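Local coordinates for BF1531-like N-terminal domain-containing protein (Bacteroides fragilis, PDB 3SLR), which is of unknown function, carries a magnesium-binding HAD-type phosphatase domain beside an N-terminal SGNH-hydrolase-like domain, and may hydrolyse ester bonds, at residues G137-A140 against T141-S145; A178-R182 against N183-D187; I196-L200 against D201-I205. All blocks are in the same frame, centred on the assembly; numbering follows the deposited sequence.

Interaction 1 (G137-A140 against T141-S145)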
loop_
_atom_site.group_PDB
_atom_site.type_symbol
_atom_site.label_atom_id
_atom_site.label_comp_id
_atom_site.label_asym_id
_atom_site.label_seq_id
_atom_site.Cartn_x
_atom_site.Cartn_y
_atom_site.Cartn_z
ATOM N N GLY A 137 0.375 -0.926 -31.712
ATOM C CA GLY A 137 0.811 0.368 -31.208
ATOM C C GLY A 137 -0.249 0.986 -30.297
ATOM O O GLY A 137 -1.076 0.276 -29.709
ATOM N N SER A 138 -0.234 2.314 -30.181
ATOM C CA SER A 138 -1.242 3.012 -29.403
ATOM C C SER A 138 -2.639 2.799 -29.971
ATOM O O SER A 138 -3.629 2.994 -29.269
ATOM C CB SER A 138 -0.943 4.519 -29.370
ATOM O OG SER A 138 0.238 4.781 -28.634
ATOM N N TYR A 139 -2.714 2.434 -31.250
ATOM C CA TYR A 139 -4.000 2.221 -31.916
ATOM C C TYR A 139 -4.816 1.133 -31.211
ATOM O O TYR A 139 -6.025 1.008 -31.434
ATOM C CB TYR A 139 -3.781 1.848 -33.389
ATOM C CG TYR A 139 -5.037 1.893 -34.233
ATOM C CD1 TYR A 139 -5.481 3.096 -34.779
ATOM C CD2 TYR A 139 -5.771 0.738 -34.495
ATOM C CE1 TYR A 139 -6.624 3.151 -35.568
ATOM C CE2 TYR A 139 -6.925 0.784 -35.278
ATOM C CZ TYR A 139 -7.340 1.997 -35.810
ATOM O OH TYR A 139 -8.476 2.061 -36.585
ATOM N N ALA A 140 -4.168 0.354 -30.350
ATOM C CA ALA A 140 -4.879 -0.691 -29.602
ATOM C C ALA A 140 -6.142 -0.182 -28.896
ATOM O O ALA A 140 -7.085 -0.945 -28.680
ATOM C CB ALA A 140 -3.956 -1.369 -28.596
ATOM N N THR A 141 -6.160 1.092 -28.512
ATOM C CA THR A 141 -7.312 1.606 -27.760
ATOM C C THR A 141 -8.601 1.603 -28.588
ATOM O O THR A 141 -9.698 1.617 -28.033
ATOM C CB THR A 141 -7.085 3.039 -27.220
ATOM O OG1 THR A 141 -7.057 3.969 -28.314
ATOM C CG2 THR A 141 -5.779 3.132 -26.438
ATOM N N LYS A 142 -8.453 1.584 -29.910
ATOM C CA LYS A 142 -9.586 1.625 -30.842
ATOM C C LYS A 142 -10.080 0.239 -31.210
ATOM O O LYS A 142 -11.091 0.094 -31.910
ATOM C CB LYS A 142 -9.200 2.378 -32.116
ATOM C CG LYS A 142 -8.935 3.852 -31.874
ATOM C CD LYS A 142 -8.429 4.520 -33.136
ATOM C CE LYS A 142 -8.389 6.027 -33.028
ATOM N NZ LYS A 142 -9.709 6.646 -33.331
ATOM N N VAL A 143 -9.365 -0.778 -30.741
ATOM C CA VAL A 143 -9.648 -2.158 -31.115
ATOM C C VAL A 143 -10.112 -2.941 -29.887
ATOM O O VAL A 143 -9.314 -3.269 -29.004
ATOM C CB VAL A 143 -8.407 -2.850 -31.731
ATOM C CG1 VAL A 143 -8.738 -4.293 -32.127
ATOM C CG2 VAL A 143 -7.890 -2.072 -32.933
ATOM N N GLN A 144 -11.411 -3.225 -29.819
ATOM C CA GLN A 144 -11.960 -3.898 -28.645
ATOM C C GLN A 144 -11.272 -5.221 -28.306
ATOM O O GLN A 144 -11.126 -5.571 -27.134
ATOM C CB GLN A 144 -13.462 -4.133 -28.799
ATOM C CG GLN A 144 -14.331 -2.959 -28.428
ATOM C CD GLN A 144 -15.764 -3.393 -28.182
ATOM O OE1 GLN A 144 -16.571 -3.465 -29.111
ATOM N NE2 GLN A 144 -16.082 -3.709 -26.930
ATOM N N SER A 145 -10.852 -5.962 -29.325
ATOM C CA SER A 145 -10.289 -7.287 -29.079
ATOM C C SER A 145 -8.815 -7.230 -28.667
ATOM O O SER A 145 -8.221 -8.266 -28.382
ATOM C CB SER A 145 -10.433 -8.162 -30.328
ATOM O OG SER A 145 -9.708 -7.595 -31.404
#

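Interaction 2 (A178-R182 against N183-D187)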
loop_
_atom_site.group_PDB
_atom_site.type_symbol
_atom_site.label_atom_id
_atom_site.label_comp_id
_atom_site.label_asym_id
_atom_site.label_seq_id
_atom_site.Cartn_x
_atom_site.Cartn_y
_atom_site.Cartn_z
ATOM N N ALA A 178 3.162 0.441 -11.616
ATOM C CA ALA A 178 3.274 1.702 -12.373
ATOM C C ALA A 178 4.423 2.553 -11.833
ATOM O O ALA A 178 5.078 3.259 -12.581
ATOM C CB ALA A 178 1.971 2.494 -12.352
ATOM N N LYS A 179 4.667 2.495 -10.529
ATOM C CA LYS A 179 5.770 3.257 -9.943
ATOM C C LYS A 179 7.138 2.639 -10.243
ATOM O O LYS A 179 8.031 3.311 -10.741
ATOM C CB LYS A 179 5.586 3.394 -8.418
ATOM C CG LYS A 179 6.767 4.077 -7.721
ATOM C CD LYS A 179 6.484 4.361 -6.242
ATOM C CE LYS A 179 7.783 4.653 -5.479
ATOM N NZ LYS A 179 8.510 5.841 -5.978
ATOM N N TYR A 180 7.303 1.354 -9.932
ATOM C CA TYR A 180 8.603 0.706 -10.073
ATOM C C TYR A 180 8.911 0.309 -11.516
ATOM O O TYR A 180 10.072 0.276 -11.920
ATOM C CB TYR A 180 8.664 -0.551 -9.204
ATOM C CG TYR A 180 8.625 -0.250 -7.725
ATOM C CD1 TYR A 180 7.423 -0.252 -7.026
ATOM C CD2 TYR A 180 9.790 0.060 -7.034
ATOM C CE1 TYR A 180 7.391 0.034 -5.665
ATOM C CE2 TYR A 180 9.769 0.341 -5.677
ATOM C CZ TYR A 180 8.568 0.327 -5.001
ATOM O OH TYR A 180 8.555 0.607 -3.652
ATOM N N GLY A 181 7.869 -0.019 -12.274
ATOM C CA GLY A 181 8.039 -0.448 -13.657
ATOM C C GLY A 181 8.223 -1.949 -13.783
ATOM O O GLY A 181 8.858 -2.585 -12.942
ATOM N N ARG A 182 7.681 -2.517 -14.856
ATOM C CA ARG A 182 7.841 -3.940 -15.114
ATOM C C ARG A 182 9.322 -4.299 -15.264
ATOM O O ARG A 182 9.730 -5.388 -14.897
ATOM C CB ARG A 182 7.036 -4.363 -16.343
ATOM C CG ARG A 182 7.069 -5.881 -16.596
ATOM C CD ARG A 182 6.090 -6.315 -17.684
ATOM N NE ARG A 182 6.506 -5.873 -19.018
ATOM C CZ ARG A 182 6.033 -4.805 -19.648
ATOM N NH1 ARG A 182 5.127 -4.019 -19.071
ATOM N NH2 ARG A 182 6.489 -4.500 -20.859
ATOM N N ASN A 183 10.130 -3.365 -15.761
ATOM C CA ASN A 183 11.579 -3.593 -15.852
ATOM C C ASN A 183 12.200 -4.012 -14.514
ATOM O O ASN A 183 13.188 -4.740 -14.479
ATOM C CB ASN A 183 12.297 -2.359 -16.423
ATOM C CG ASN A 183 12.098 -2.203 -17.921
ATOM O OD1 ASN A 183 11.619 -3.109 -18.592
ATOM N ND2 ASN A 183 12.475 -1.046 -18.454
ATOM N N PHE A 184 11.593 -3.571 -13.415
ATOM C CA PHE A 184 12.062 -3.893 -12.071
ATOM C C PHE A 184 11.265 -5.053 -11.450
ATOM O O PHE A 184 11.818 -5.888 -10.731
ATOM C CB PHE A 184 11.961 -2.643 -11.185
ATOM C CG PHE A 184 12.140 -2.918 -9.710
ATOM C CD1 PHE A 184 13.387 -2.798 -9.115
ATOM C CD2 PHE A 184 11.063 -3.292 -8.927
ATOM C CE1 PHE A 184 13.556 -3.046 -7.766
ATOM C CE2 PHE A 184 11.224 -3.549 -7.575
ATOM C CZ PHE A 184 12.471 -3.421 -6.994
HETATM N N MSE A 185 9.965 -5.103 -11.737
HETATM C CA MSE A 185 9.077 -6.058 -11.085
HETATM C C MSE A 185 9.204 -7.473 -11.642
HETATM O O MSE A 185 8.890 -8.447 -10.963
HETATM C CB MSE A 185 7.616 -5.609 -11.233
HETATM C CG MSE A 185 7.302 -4.238 -10.657
HETATM SE SE MSE A 185 7.295 -4.160 -8.723
HETATM C CE MSE A 185 5.857 -5.432 -8.326
ATOM N N PHE A 186 9.650 -7.567 -12.887
ATOM C CA PHE A 186 9.704 -8.826 -13.631
ATOM C C PHE A 186 11.150 -9.148 -13.998
ATOM O O PHE A 186 11.893 -8.280 -14.453
ATOM C CB PHE A 186 8.820 -8.700 -14.887
ATOM C CG PHE A 186 8.945 -9.842 -15.860
ATOM C CD1 PHE A 186 8.511 -11.119 -15.523
ATOM C CD2 PHE A 186 9.461 -9.628 -17.128
ATOM C CE1 PHE A 186 8.612 -12.169 -16.423
ATOM C CE2 PHE A 186 9.558 -10.668 -18.035
ATOM C CZ PHE A 186 9.145 -11.940 -17.683
ATOM N N ASP A 187 11.547 -10.401 -13.794
ATOM C CA ASP A 187 12.904 -10.845 -14.089
ATOM C C ASP A 187 12.783 -11.964 -15.120
ATOM O O ASP A 187 12.477 -13.111 -14.787
ATOM C CB ASP A 187 13.562 -11.338 -12.791
ATOM C CG ASP A 187 15.040 -11.686 -12.953
ATOM O OD1 ASP A 187 15.465 -12.053 -14.069
ATOM O OD2 ASP A 187 15.771 -11.623 -11.937
#

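Interaction 3 (I196-L200 against D201-I205)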
loop_
_atom_site.group_PDB
_atom_site.type_symbol
_atom_site.label_atom_id
_atom_site.label_comp_id
_atom_site.label_asym_id
_atom_site.label_seq_id
_atom_site.Cartn_x
_atom_site.Cartn_y
_atom_site.Cartn_z
ATOM N N ILE A 196 8.734 -18.232 -11.906
ATOM C CA ILE A 196 8.512 -17.167 -10.929
ATOM C C ILE A 196 8.422 -15.828 -11.659
ATOM O O ILE A 196 9.339 -15.458 -12.387
ATOM C CB ILE A 196 9.634 -17.113 -9.880
ATOM C CG1 ILE A 196 9.734 -18.452 -9.142
ATOM C CG2 ILE A 196 9.394 -15.969 -8.885
ATOM C CD1 ILE A 196 10.849 -18.500 -8.113
ATOM N N ILE A 197 7.317 -15.111 -11.456
ATOM C CA ILE A 197 6.999 -13.933 -12.264
ATOM C C ILE A 197 7.385 -12.629 -11.584
ATOM O O ILE A 197 7.452 -11.585 -12.230
ATOM C CB ILE A 197 5.490 -13.898 -12.652
ATOM C CG1 ILE A 197 5.271 -13.030 -13.900
ATOM C CG2 ILE A 197 4.627 -13.440 -11.491
ATOM C CD1 ILE A 197 5.475 -13.801 -15.182
ATOM N N LEU A 198 7.641 -12.682 -10.282
ATOM C CA LEU A 198 8.084 -11.494 -9.555
ATOM C C LEU A 198 9.580 -11.564 -9.266
ATOM O O LEU A 198 10.098 -12.615 -8.906
ATOM C CB LEU A 198 7.321 -11.352 -8.232
ATOM C CG LEU A 198 5.818 -11.072 -8.341
ATOM C CD1 LEU A 198 5.136 -11.253 -6.983
ATOM C CD2 LEU A 198 5.574 -9.679 -8.883
ATOM N N SER A 199 10.271 -10.438 -9.412
ATOM C CA SER A 199 11.701 -10.393 -9.115
ATOM C C SER A 199 11.951 -10.491 -7.608
ATOM O O SER A 199 11.058 -10.253 -6.793
ATOM C CB SER A 199 12.325 -9.110 -9.663
ATOM O OG SER A 199 11.844 -7.996 -8.929
ATOM N N LEU A 200 13.182 -10.828 -7.244
ATOM C CA LEU A 200 13.552 -10.990 -5.844
ATOM C C LEU A 200 13.262 -9.732 -5.043
ATOM O O LEU A 200 12.839 -9.802 -3.881
ATOM C CB LEU A 200 15.035 -11.356 -5.724
ATOM C CG LEU A 200 15.581 -11.550 -4.306
ATOM C CD1 LEU A 200 14.769 -12.584 -3.551
ATOM C CD2 LEU A 200 17.054 -11.953 -4.349
ATOM N N ASP A 201 13.486 -8.576 -5.662
ATOM C CA ASP A 201 13.308 -7.316 -4.958
ATOM C C ASP A 201 11.855 -6.859 -4.954
ATOM O O ASP A 201 11.459 -6.038 -4.129
ATOM C CB ASP A 201 14.236 -6.253 -5.530
ATOM C CG ASP A 201 15.691 -6.550 -5.239
ATOM O OD1 ASP A 201 16.010 -6.869 -4.072
ATOM O OD2 ASP A 201 16.511 -6.485 -6.176
ATOM N N ALA A 202 11.058 -7.414 -5.859
ATOM C CA ALA A 202 9.633 -7.118 -5.893
ATOM C C ALA A 202 8.869 -7.921 -4.854
ATOM O O ALA A 202 7.831 -7.476 -4.361
ATOM C CB ALA A 202 9.067 -7.386 -7.273
ATOM N N LEU A 203 9.368 -9.111 -4.535
ATOM C CA LEU A 203 8.655 -10.018 -3.632
ATOM C C LEU A 203 8.254 -9.391 -2.288
ATOM O O LEU A 203 7.095 -9.482 -1.896
ATOM C CB LEU A 203 9.427 -11.328 -3.420
ATOM C CG LEU A 203 9.313 -12.398 -4.508
ATOM C CD1 LEU A 203 10.444 -13.407 -4.367
ATOM C CD2 LEU A 203 7.951 -13.093 -4.447
ATOM N N PRO A 204 9.198 -8.734 -1.588
ATOM C CA PRO A 204 8.838 -8.129 -0.296
ATOM C C PRO A 204 7.885 -6.947 -0.433
ATOM O O PRO A 204 7.176 -6.630 0.519
ATOM C CB PRO A 204 10.174 -7.620 0.254
ATOM C CG PRO A 204 11.225 -8.191 -0.600
ATOM C CD PRO A 204 10.628 -8.586 -1.901
ATOM N N ILE A 205 7.891 -6.273 -1.582
ATOM C CA ILE A 205 6.930 -5.207 -1.811
ATOM C C ILE A 205 5.520 -5.778 -1.863
ATOM O O ILE A 205 4.612 -5.264 -1.225
ATOM C CB ILE A 205 7.215 -4.436 -3.118
ATOM C CG1 ILE A 205 8.542 -3.677 -2.993
ATOM C CG2 ILE A 205 6.059 -3.504 -3.428
ATOM C CD1 ILE A 205 9.070 -3.100 -4.317
#

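Interaction 1 (G137-A140 against T141-S145)
The aromatic ring of Y139 and the aliphatic stem of K142 meet in a local, solvent-facing contact along a short 3-10 segment, 138-142, in the loop that leads from strand 122-126 to helix 147-164. CB of K142 sits over one face of the Y139 ring, 4.2 Å from its centroid and only 12° off the ring normal, a CH-pi contact. Farther along the lysine, CD lies over the same face, near its rim, 3.3 Å from Y139 CE1, and the two side chains cross at about a right angle. Y139 can reach them because its CG is anti to the backbone N (chi1 -168°). The loop belongs to the N-terminal alpha/beta domain of the SGNH-hydrolase clan, where strand 122-126 lies next to the edge strand 168-171 of the parallel sheet. Following A140 N to G137 O, three more i to i+3 backbone bonds wind the segment: T141 N to S138 O at 3.3 Å, K142 N to Y139 O at 2.9 Å and V143 N to A140 O at 3.1 Å. Beyond the last of these, V143 turns CG2 back to Y139, touching CE2 at 3.8 Å, so lysine and valine carbons both border the same ring. On the inner side the methyl of A140 is buried and packs on T148 of helix 147-164, while A140 O also hydrogen-bonds to S146 OG.

Interaction 2 (A178-R182 against N183-D187)
The carbonyl oxygen of G181 is gripped by two backbone N-H groups, from F184 N at 2.9 Å and from M185 N at 3.0 Å, which approach it from different directions. One residue on, F186 N donates to R182 O, also at 3.0 Å, completing the short helix 182-185. Outside this backbone frame, the side chains of Y180 and F184 run alongside each other; their ring planes are 24° from parallel and offset, with the centroids 5.3 Å away from each other, so little of either face is covered. The meeting is therefore made by Y180 CB, 3.7 Å from F184 CD2, and by Y180 CD2 over a face of the F184 ring. In selenomethionine M185, chi1 and chi2 (-72°) carry SE obliquely to the Y180 ring, 5.0 Å from its centroid, a Met-aromatic contact; the same SE also lies in plane at the edge of the F184 ring. On the more exposed flank R182 CG rests on F186 CB, 3.7 Å apart, and the F186 ring goes on to meet that of H87. The whole forms a helix-to-helix corner in which a positive-phi glycine, G181 (phi 90°), ends helix 173-180 and N-caps helix 182-185, on the surface of the N-terminal alpha/beta domain.

Interaction 3 (I196-L200 against D201-I205)
From I196 to S199 the backbone runs extended apart from one turned residue, I197, and at L200 it enters helical angles that continue through D201 and A202 into helix 203-217. S199, the last extended residue before this change, forms an ST motif just ahead of helix 203-217, its hydroxyl and carbonyl taking the N-H groups of A202 and L203. S199 O accepts from L203 N at 3.0 Å and has a second, weak bond from A202 N. That same A202 N-H is shared with the hydroxyl, S199 OG, at 3.2 Å. With chi1 at 69°, OG stands between the backbone N and the carbonyl carbon of its own residue, which folds it back over the turn and close to the methyl of A202, 3.3 Å from CB. The hydroxyl is not held by this turn alone: it also hydrogen-bonds to F184 O of helix 182-185, tying the beginning of one helix to the neighbouring one. The apolar packing is looser and mostly buried. L198 stands across from A202, with L198 CB 4.4 Å from A202 CB. Its CD1 reaches to within 4.2 Å of L203 CD2. The leucine at 203 continues inward to L35 and L36 of helix 34-46, so the start of helix 203-217 is fastened to another helix of the N-terminal alpha/beta domain. L200, on the solvent side, brushes L203 with its CD1 at 4.5 Å from L203 CD1. P204, having no N-H to offer L200 O, instead brings a ring carbon to that carbonyl: CD lies 3.2 Å from the oxygen.

How the interactions relate
Interactions 2 and 3 are neighbours, their centres about 9 Å apart, whereas interaction 1 stands alone at the periphery, about 23 Å from interaction 2 and 30 Å from interaction 3 between centres. All three belong to the FkbH N-terminal domain, away from the magnesium site. Interaction 3 is mostly buried, dominated by aliphatic leucines and a serine hydroxyl; interactions 1 and 2 lie at the surface, where aromatic rings meet a lysine stem in the one and another ring and selenium in the other. The segments 178-187 and 196-205 join directly: M185 O to S199 N at 2.9 Å is a probable backbone hydrogen bond, and I205 CD1 packs against Y180 CZ.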